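OXA-46 oxacillinase (Pseudomonas aeruginosa, PDB 3IF6) probably hydrolyses the amide bond of beta-lactam antibiotics, turning them into substituted beta-amino acids and so giving resistance, as a class D serine beta-lactamase. Local coordinates at residues Leu38-Ala43 against Glu250-Ala255; Ser29-Phe34 against Gly42-Ala47; His54-Phe59 against Ser167-Ile172. All coordinates share one frame; numbering follows the deposited sequence.

Contact 1 of 3, residues Leu38-Ala43 against Glu250-Ala255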
loop_
_atom_site.group_PDB
_atom_site.type_symbol
_atom_site.label_atom_id
_atom_site.label_comp_id
_atom_site.label_asym_id
_atom_site.label_seq_id
_atom_site.Cartn_x
_atom_site.Cartn_y
_atom_site.Cartn_z
ATOM N N LEU B 38 -25.638 -16.605 5.078
ATOM C CA LEU B 38 -24.817 -17.451 4.254
ATOM C C LEU B 38 -24.606 -18.786 4.965
ATOM O O LEU B 38 -23.545 -19.393 4.845
ATOM C CB LEU B 38 -23.495 -16.752 3.983
ATOM C CG LEU B 38 -23.128 -16.089 2.655
ATOM C CD1 LEU B 38 -24.295 -15.865 1.705
ATOM C CD2 LEU B 38 -22.377 -14.805 2.959
ATOM N N GLN B 39 -25.626 -19.242 5.701
ATOM C CA GLN B 39 -25.573 -20.478 6.481
ATOM C C GLN B 39 -24.204 -20.660 7.102
ATOM O O GLN B 39 -23.593 -21.715 6.934
ATOM C CB GLN B 39 -25.893 -21.705 5.617
ATOM C CG GLN B 39 -27.294 -21.719 5.043
ATOM C CD GLN B 39 -27.557 -20.494 4.180
ATOM O OE1 GLN B 39 -28.299 -19.578 4.579
ATOM N NE2 GLN B 39 -26.918 -20.446 3.016
ATOM N N ALA B 40 -23.716 -19.628 7.796
ATOM C CA ALA B 40 -22.367 -19.672 8.378
ATOM C C ALA B 40 -22.392 -19.519 9.885
ATOM O O ALA B 40 -23.264 -18.865 10.432
ATOM C CB ALA B 40 -21.428 -18.611 7.720
ATOM N N GLU B 41 -21.425 -20.136 10.548
ATOM C CA GLU B 41 -21.213 -19.954 11.971
ATOM C C GLU B 41 -19.849 -19.288 12.168
ATOM O O GLU B 41 -18.850 -19.718 11.578
ATOM C CB GLU B 41 -21.189 -21.302 12.686
ATOM C CG GLU B 41 -22.398 -22.189 12.448
ATOM C CD GLU B 41 -23.420 -22.125 13.571
ATOM O OE1 GLU B 41 -23.050 -21.734 14.711
ATOM O OE2 GLU B 41 -24.595 -22.465 13.306
ATOM N N GLY B 42 -19.816 -18.240 12.980
ATOM C CA GLY B 42 -18.568 -17.739 13.505
ATOM C C GLY B 42 -18.651 -16.432 14.265
ATOM O O GLY B 42 -19.632 -16.163 14.954
ATOM N N ALA B 43 -17.606 -15.617 14.126
ATOM C CA ALA B 43 -17.440 -14.428 14.948
ATOM C C ALA B 43 -16.688 -13.329 14.214
ATOM O O ALA B 43 -15.801 -13.589 13.412
ATOM C CB ALA B 43 -16.718 -14.773 16.266
ATOM N N GLU B 250 -14.679 -13.229 3.263
ATOM C CA GLU B 250 -14.753 -11.835 2.800
ATOM C C GLU B 250 -16.183 -11.358 2.625
ATOM O O GLU B 250 -16.452 -10.166 2.726
ATOM C CB GLU B 250 -13.962 -11.625 1.494
ATOM C CG GLU B 250 -12.454 -11.405 1.692
ATOM C CD GLU B 250 -11.580 -11.811 0.490
ATOM O OE1 GLU B 250 -11.048 -10.919 -0.196
ATOM O OE2 GLU B 250 -11.406 -13.035 0.236
ATOM N N ALA B 251 -17.105 -12.260 2.327
ATOM C CA ALA B 251 -18.436 -11.787 1.968
ATOM C C ALA B 251 -19.251 -11.325 3.185
ATOM O O ALA B 251 -19.992 -10.344 3.099
ATOM C CB ALA B 251 -19.194 -12.817 1.139
ATOM N N ILE B 252 -19.100 -12.031 4.302
ATOM C CA ILE B 252 -19.743 -11.647 5.547
ATOM C C ILE B 252 -19.161 -10.334 6.130
ATOM O O ILE B 252 -19.907 -9.398 6.436
ATOM C CB ILE B 252 -19.671 -12.789 6.603
ATOM C CG1 ILE B 252 -20.529 -13.975 6.155
ATOM C CG2 ILE B 252 -20.117 -12.284 7.990
ATOM C CD1 ILE B 252 -20.231 -15.267 6.898
ATOM N N ALA B 253 -17.835 -10.280 6.278
ATOM C CA ALA B 253 -17.180 -9.128 6.870
ATOM C C ALA B 253 -17.383 -7.870 6.045
ATOM O O ALA B 253 -17.532 -6.788 6.604
ATOM C CB ALA B 253 -15.688 -9.395 7.092
ATOM N N ARG B 254 -17.374 -8.005 4.723
ATOM C CA ARG B 254 -17.590 -6.875 3.824
ATOM C C ARG B 254 -18.996 -6.325 3.951
ATOM O O ARG B 254 -19.164 -5.106 3.913
ATOM C CB ARG B 254 -17.408 -7.275 2.380
ATOM C CG ARG B 254 -16.008 -7.317 1.924
ATOM C CD ARG B 254 -15.980 -7.403 0.417
ATOM N NE ARG B 254 -14.604 -7.399 -0.052
ATOM C CZ ARG B 254 -13.982 -6.346 -0.591
ATOM N NH1 ARG B 254 -14.620 -5.187 -0.766
ATOM N NH2 ARG B 254 -12.712 -6.473 -0.974
ATOM N N ALA B 255 -19.999 -7.205 4.068
ATOM C CA ALA B 255 -21.377 -6.760 4.284
ATOM C C ALA B 255 -21.526 -5.978 5.605
ATOM O O ALA B 255 -22.195 -4.936 5.653
ATOM C CB ALA B 255 -22.360 -7.924 4.218
#
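Leu38, Ala40, Ala251 and Ile252 form a small, purely apolar contact in which the chain leading into strand 42-48 lies against the C-terminal helix 247-259. No hydrogen bond crosses it, and the two segments bury 136 Å² between them. Ile252 and Leu38 carry most of the contact, and the longer branch of Ile252 meets two partners. Its CG1 lies anti to the carbonyl carbon (chi1 -68°) and the chain then runs on extended, so that the methyl CD1 comes within 3.6 Å of Ala40 CB, while CG1 itself stands 3.8 Å from Leu38 CD2. The leucine and isoleucine chains run antiparallel where they overlap. Leu38 CD2 also lies 4.2 Å from Ala251 CB. The turn between the two loop residues is a Schellman motif: Gln39, with positive phi, is the C-prime residue that ends helix 32-36, its N bonding to Ser36 O and Ala40 N to Phe35 O. Leu38 and Ala40 both start their side chains toward helix 247-259. In the penicillin-recognising serine enzymes the terminal helices pack on one face of the central sheet, and here the junction between helix and first long strand meets the closing helix. Lys248 NZ adds a polar tie to Leu38 O, and Ile252 also touches Phe35 and Leu235. Beyond the contact, Glu250 pairs with a basic side chain of the other protein chain.

Contact 2 of 3, residues Ser29-Phe34 against Gly42-Ala47; sequences SDWKKF and GAIVIA
Trp31 pushes the six-membered part of its indole against two isoleucines of strand 42-48, Ile44 and Ile46, crossing each of them at about a right angle. The methyls meet the ring obliquely and divide its outer atoms between them. Ile44 CG2 lies 3.7 Å from Trp31 CE3, on the side of the ring nearer the backbone. One step farther out, Ile46 CG2 is 3.8 Å from Trp31 CZ3 and 3.9 Å from Trp31 CH2, and the second branch of the same isoleucine brings CD1 to 4.0 Å from Trp31 CH2. Two residues apart on an extended strand, the isoleucines present their side chains on one face of the sheet, which lets a single aromatic side chain span both; Val45, between them, starts away from it. The torsions suit this geometry. Trp31 carries its CG anti to the carbonyl carbon (chi1 -80°), which swings the indole toward the strand, and Ile44 runs CG1 anti to its backbone N (chi1 -167°), which leaves CG2 as the methyl that meets the indole. The contact is buried and wholly apolar, with 124 Å² covered and no hydrogen bond across it. Trp31 thus joins the N-terminal segment to the sheet face on which the terminal helices of this fold lie. Around it, the indole also packs on Ile256 of helix 247-259 and on Ser57 of strand 55-58, Phe34, from the same segment as Trp31, also touches Ile256, and strand 229-238 borders the isoleucines through Leu235 and Val231.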
loop_
_atom_site.group_PDB
_atom_site.type_symbol
_atom_site.label_atom_id
_atom_site.label_comp_id
_atom_site.label_asym_id
_atom_site.label_seq_id
_atom_site.Cartn_x
_atom_site.Cartn_y
_atom_site.Cartn_z
ATOM N N SER B 29 -25.267 -8.807 18.903
ATOM C CA SER B 29 -26.220 -9.916 18.711
ATOM C C SER B 29 -27.081 -9.877 17.420
ATOM O O SER B 29 -27.595 -10.923 16.988
ATOM C CB SER B 29 -27.170 -9.992 19.928
ATOM O OG SER B 29 -26.519 -9.805 21.183
ATOM N N ASP B 30 -27.262 -8.689 16.830
ATOM C CA ASP B 30 -27.974 -8.539 15.560
ATOM C C ASP B 30 -27.026 -8.579 14.359
ATOM O O ASP B 30 -27.404 -8.211 13.235
ATOM C CB ASP B 30 -28.682 -7.196 15.533
ATOM C CG ASP B 30 -27.714 -6.042 15.631
ATOM O OD1 ASP B 30 -26.821 -6.135 16.502
ATOM O OD2 ASP B 30 -27.833 -5.066 14.847
ATOM N N TRP B 31 -25.773 -8.940 14.592
ATOM C CA TRP B 31 -24.902 -9.265 13.472
ATOM C C TRP B 31 -25.080 -10.759 13.176
ATOM O O TRP B 31 -24.768 -11.233 12.078
ATOM C CB TRP B 31 -23.441 -8.835 13.714
ATOM C CG TRP B 31 -23.185 -7.329 13.471
ATOM C CD1 TRP B 31 -24.049 -6.418 12.887
ATOM C CD2 TRP B 31 -21.984 -6.592 13.780
ATOM N NE1 TRP B 31 -23.460 -5.173 12.831
ATOM C CE2 TRP B 31 -22.196 -5.250 13.367
ATOM C CE3 TRP B 31 -20.750 -6.935 14.359
ATOM C CZ2 TRP B 31 -21.215 -4.249 13.526
ATOM C CZ3 TRP B 31 -19.787 -5.944 14.521
ATOM C CH2 TRP B 31 -20.026 -4.615 14.107
ATOM N N LYS B 32 -25.650 -11.468 14.153
ATOM C CA LYS B 32 -26.042 -12.869 14.027
ATOM C C LYS B 32 -26.542 -13.221 12.631
ATOM O O LYS B 32 -26.298 -14.325 12.151
ATOM N N LYS B 33 -27.207 -12.265 11.989
ATOM C CA LYS B 33 -27.896 -12.484 10.716
ATOM C C LYS B 33 -26.986 -12.419 9.490
ATOM O O LYS B 33 -27.238 -13.090 8.490
ATOM C CB LYS B 33 -29.087 -11.529 10.591
ATOM C CG LYS B 33 -29.323 -10.879 9.220
ATOM C CD LYS B 33 -28.590 -9.518 9.125
ATOM C CE LYS B 33 -29.235 -8.568 8.107
ATOM N NZ LYS B 33 -30.350 -7.781 8.730
ATOM N N PHE B 34 -25.930 -11.621 9.561
ATOM C CA PHE B 34 -24.987 -11.542 8.446
ATOM C C PHE B 34 -24.336 -12.908 8.160
ATOM O O PHE B 34 -24.026 -13.227 7.021
ATOM C CB PHE B 34 -23.934 -10.446 8.684
ATOM C CG PHE B 34 -24.432 -9.059 8.391
ATOM C CD1 PHE B 34 -24.660 -8.655 7.075
ATOM C CD2 PHE B 34 -24.672 -8.157 9.432
ATOM C CE1 PHE B 34 -25.132 -7.357 6.790
ATOM C CE2 PHE B 34 -25.133 -6.856 9.174
ATOM C CZ PHE B 34 -25.370 -6.451 7.848
ATOM N N GLY B 42 -19.816 -18.240 12.980
ATOM C CA GLY B 42 -18.568 -17.739 13.505
ATOM C C GLY B 42 -18.651 -16.432 14.265
ATOM O O GLY B 42 -19.632 -16.163 14.954
ATOM N N ALA B 43 -17.606 -15.617 14.126
ATOM C CA ALA B 43 -17.440 -14.428 14.948
ATOM C C ALA B 43 -16.688 -13.329 14.214
ATOM O O ALA B 43 -15.801 -13.589 13.412
ATOM C CB ALA B 43 -16.718 -14.773 16.266
ATOM N N ILE B 44 -17.049 -12.091 14.524
ATOM C CA ILE B 44 -16.294 -10.941 14.073
ATOM C C ILE B 44 -16.044 -9.978 15.248
ATOM O O ILE B 44 -16.912 -9.795 16.088
ATOM C CB ILE B 44 -17.015 -10.227 12.894
ATOM C CG1 ILE B 44 -16.070 -9.216 12.197
ATOM C CG2 ILE B 44 -18.319 -9.602 13.363
ATOM C CD1 ILE B 44 -16.494 -8.843 10.787
ATOM N N VAL B 45 -14.835 -9.421 15.317
ATOM C CA VAL B 45 -14.571 -8.221 16.080
ATOM C C VAL B 45 -14.277 -7.102 15.094
ATOM O O VAL B 45 -13.337 -7.197 14.286
ATOM C CB VAL B 45 -13.352 -8.371 16.981
ATOM C CG1 VAL B 45 -13.110 -7.084 17.730
ATOM C CG2 VAL B 45 -13.510 -9.516 17.948
ATOM N N ILE B 46 -15.059 -6.033 15.124
ATOM C CA ILE B 46 -14.578 -4.822 14.460
ATOM C C ILE B 46 -14.342 -3.577 15.333
ATOM O O ILE B 46 -15.276 -3.034 15.941
ATOM C CB ILE B 46 -15.232 -4.508 13.079
ATOM C CG1 ILE B 46 -15.412 -3.000 12.896
ATOM C CG2 ILE B 46 -16.457 -5.366 12.797
ATOM C CD1 ILE B 46 -16.677 -2.493 13.383
ATOM N N ALA B 47 -13.062 -3.172 15.371
ATOM C CA ALA B 47 -12.581 -1.972 16.043
ATOM C C ALA B 47 -12.615 -0.745 15.132
ATOM O O ALA B 47 -11.633 -0.438 14.465
ATOM C CB ALA B 47 -11.175 -2.205 16.559
#

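Contact 3 of 3, residues His54-Phe59 against Ser167-Ile172; sequences HTLSVF and SAHEQI. With EDO (1,2-ethanediol), chain I.
Val58 and His169 mark the closest approach of the two backbones, their CA atoms 8.9 Å apart, with strand 55-58 lying beside the first turns of helix 168-179. His169 bridges the gap. It does not start toward the strand, yet its imidazole comes nearer, until NE2 stands 3.6 Å from Val58 CG2 and 3.7 Å from Leu56 CD1. Both methyls meet the ring obliquely; Val58 lies across it at about a right angle and also nears CE1, while Leu56 lies more toward CD2. With CG anti to the backbone N (chi1 -153°), Leu56 brings CD1 to the imidazole. The helix start is a capping box: Glu170 N donates to Ser167 OG over 3.2 Å at 157°, and Ser167 N returns a weak bond to Glu170 OE1, which also pairs with Arg67. The N-cap hydroxyl donates to an ethanediol, probably from the crystallisation liquor, with Ser167 OG 2.9 Å from EDO O1. The diol's other oxygen, EDO O2, lies 3.2 Å from His169 ND1, so the diol sits beside both the imidazole and the cap. The contact packs the start of helix 168-179 on the sheet face opposite the terminal helices. There Val45 of strand 42-48 touches Leu56, His169 and Ile172. Helix 61-64 closes in through Ala64, which meets Val58 and His169, and Ile172 packs on Phe232 and Ala234 of strand 229-238.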
loop_
_atom_site.group_PDB
_atom_site.type_symbol
_atom_site.label_atom_id
_atom_site.label_comp_id
_atom_site.label_asym_id
_atom_site.label_seq_id
_atom_site.Cartn_x
_atom_site.Cartn_y
_atom_site.Cartn_z
ATOM N N HIS B 54 -13.358 5.437 20.083
ATOM C CA HIS B 54 -13.147 4.121 19.511
ATOM C C HIS B 54 -14.246 3.147 19.974
ATOM O O HIS B 54 -14.316 2.789 21.161
ATOM C CB HIS B 54 -11.775 3.599 19.972
ATOM C CG HIS B 54 -10.613 4.446 19.544
ATOM N ND1 HIS B 54 -9.303 4.043 19.710
ATOM C CD2 HIS B 54 -10.558 5.657 18.933
ATOM C CE1 HIS B 54 -8.493 4.977 19.237
ATOM N NE2 HIS B 54 -9.228 5.966 18.761
ATOM N N THR B 55 -15.091 2.710 19.040
ATOM C CA THR B 55 -16.066 1.645 19.308
ATOM C C THR B 55 -15.488 0.272 18.966
ATOM O O THR B 55 -14.916 0.081 17.904
ATOM C CB THR B 55 -17.346 1.849 18.501
ATOM O OG1 THR B 55 -17.170 1.307 17.192
ATOM C CG2 THR B 55 -17.690 3.328 18.387
ATOM N N LEU B 56 -15.650 -0.682 19.872
ATOM C CA LEU B 56 -15.153 -2.034 19.681
ATOM C C LEU B 56 -16.289 -3.052 19.605
ATOM O O LEU B 56 -16.548 -3.736 20.593
ATOM C CB LEU B 56 -14.246 -2.402 20.849
ATOM C CG LEU B 56 -13.144 -3.427 20.643
ATOM C CD1 LEU B 56 -13.096 -4.387 21.796
ATOM C CD2 LEU B 56 -13.348 -4.165 19.344
ATOM N N SER B 57 -16.946 -3.168 18.446
ATOM C CA SER B 57 -18.058 -4.125 18.261
ATOM C C SER B 57 -17.673 -5.615 18.059
ATOM O O SER B 57 -16.578 -5.961 17.563
ATOM C CB SER B 57 -19.009 -3.673 17.161
ATOM O OG SER B 57 -19.363 -2.315 17.312
ATOM N N VAL B 58 -18.595 -6.487 18.441
ATOM C CA VAL B 58 -18.417 -7.930 18.434
ATOM C C VAL B 58 -19.668 -8.706 18.115
ATOM O O VAL B 58 -20.725 -8.174 17.932
ATOM C CB VAL B 58 -17.971 -8.433 19.757
ATOM C CG1 VAL B 58 -17.595 -9.838 19.655
ATOM C CG2 VAL B 58 -16.848 -7.668 20.223
ATOM N N PHE B 59 -19.477 -9.985 17.913
ATOM C CA PHE B 59 -20.536 -10.950 17.808
ATOM C C PHE B 59 -19.968 -12.179 18.464
ATOM O O PHE B 59 -18.816 -12.487 18.276
ATOM C CB PHE B 59 -20.864 -11.198 16.368
ATOM C CG PHE B 59 -21.763 -12.319 16.162
ATOM C CD1 PHE B 59 -22.786 -12.547 17.008
ATOM C CD2 PHE B 59 -21.579 -13.168 15.118
ATOM C CE1 PHE B 59 -23.608 -13.607 16.805
ATOM C CE2 PHE B 59 -22.393 -14.213 14.916
ATOM C CZ PHE B 59 -23.404 -14.441 15.748
ATOM N N SER B 167 -6.735 -15.494 18.870
ATOM C CA SER B 167 -8.161 -15.259 18.849
ATOM C C SER B 167 -8.485 -14.018 18.069
ATOM O O SER B 167 -7.595 -13.217 17.779
ATOM C CB SER B 167 -8.673 -15.100 20.279
ATOM O OG SER B 167 -8.541 -13.772 20.728
ATOM N N ALA B 168 -9.769 -13.833 17.782
ATOM C CA ALA B 168 -10.222 -12.699 16.993
ATOM C C ALA B 168 -9.855 -11.398 17.681
ATOM O O ALA B 168 -9.183 -10.579 17.075
ATOM C CB ALA B 168 -11.702 -12.784 16.661
ATOM N N HIS B 169 -10.223 -11.221 18.953
ATOM C CA HIS B 169 -9.839 -10.003 19.696
ATOM C C HIS B 169 -8.338 -9.789 19.697
ATOM O O HIS B 169 -7.870 -8.666 19.679
ATOM C CB HIS B 169 -10.340 -10.006 21.166
ATOM C CG HIS B 169 -11.670 -9.357 21.340
ATOM N ND1 HIS B 169 -12.769 -10.034 21.817
ATOM C CD2 HIS B 169 -12.096 -8.107 21.051
ATOM C CE1 HIS B 169 -13.819 -9.230 21.807
ATOM N NE2 HIS B 169 -13.436 -8.052 21.350
ATOM N N GLU B 170 -7.598 -10.882 19.792
ATOM C CA GLU B 170 -6.160 -10.832 19.807
ATOM C C GLU B 170 -5.586 -10.415 18.437
ATOM O O GLU B 170 -4.557 -9.728 18.388
ATOM C CB GLU B 170 -5.607 -12.175 20.253
ATOM C CG GLU B 170 -5.887 -12.505 21.720
ATOM C CD GLU B 170 -5.059 -13.672 22.232
ATOM O OE1 GLU B 170 -5.073 -14.758 21.609
ATOM O OE2 GLU B 170 -4.397 -13.504 23.276
ATOM N N GLN B 171 -6.276 -10.796 17.344
ATOM C CA GLN B 171 -5.906 -10.379 15.978
ATOM C C GLN B 171 -6.003 -8.876 15.929
ATOM O O GLN B 171 -5.137 -8.212 15.360
ATOM C CB GLN B 171 -6.800 -11.001 14.889
ATOM C CG GLN B 171 -6.653 -12.521 14.702
ATOM C CD GLN B 171 -5.525 -12.965 13.746
ATOM O OE1 GLN B 171 -4.488 -12.308 13.623
ATOM N NE2 GLN B 171 -5.721 -14.109 13.097
ATOM N N ILE B 172 -7.035 -8.339 16.563
ATOM C CA ILE B 172 -7.256 -6.890 16.560
ATOM C C ILE B 172 -6.141 -6.101 17.264
ATOM O O ILE B 172 -5.663 -5.102 16.732
ATOM C CB ILE B 172 -8.628 -6.523 17.143
ATOM C CG1 ILE B 172 -9.743 -7.220 16.341
ATOM C CG2 ILE B 172 -8.785 -4.966 17.219
ATOM C CD1 ILE B 172 -10.216 -6.485 15.126
HETATM C C1 EDO I . -9.596 -12.476 24.685
HETATM O O1 EDO I . -9.159 -13.042 23.440
HETATM C C2 EDO I . -9.640 -10.955 24.596
HETATM O O2 EDO I . -11.002 -10.521 24.481
#

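How the contacts relate
Strand 42-48 is the common thread: contact 1 ends on its first residues and contact 2 uses most of its length, sharing Gly42 and Ala43, with centres about 8 Å apart. Ala253 CB meets Ile44 CD1 at 3.8 Å. The centre of contact 3 lies about 10 Å from that of contact 2 and about 15 Å from that of contact 1. Between contacts 2 and 3 a probable hydrogen bond, Ile46 N to Ser57 O at 2.9 Å, pairs the strands. Contact 1 ties the loop before the strand to the C-terminal helix, contact 2 packs the N-terminal segment on the sheet face where that helix lies, and contact 3 brings helix 168-179 to the other. All lie away from Ser72, the predicted acylated serine, although Gln171 bonds to adjacent Thr73.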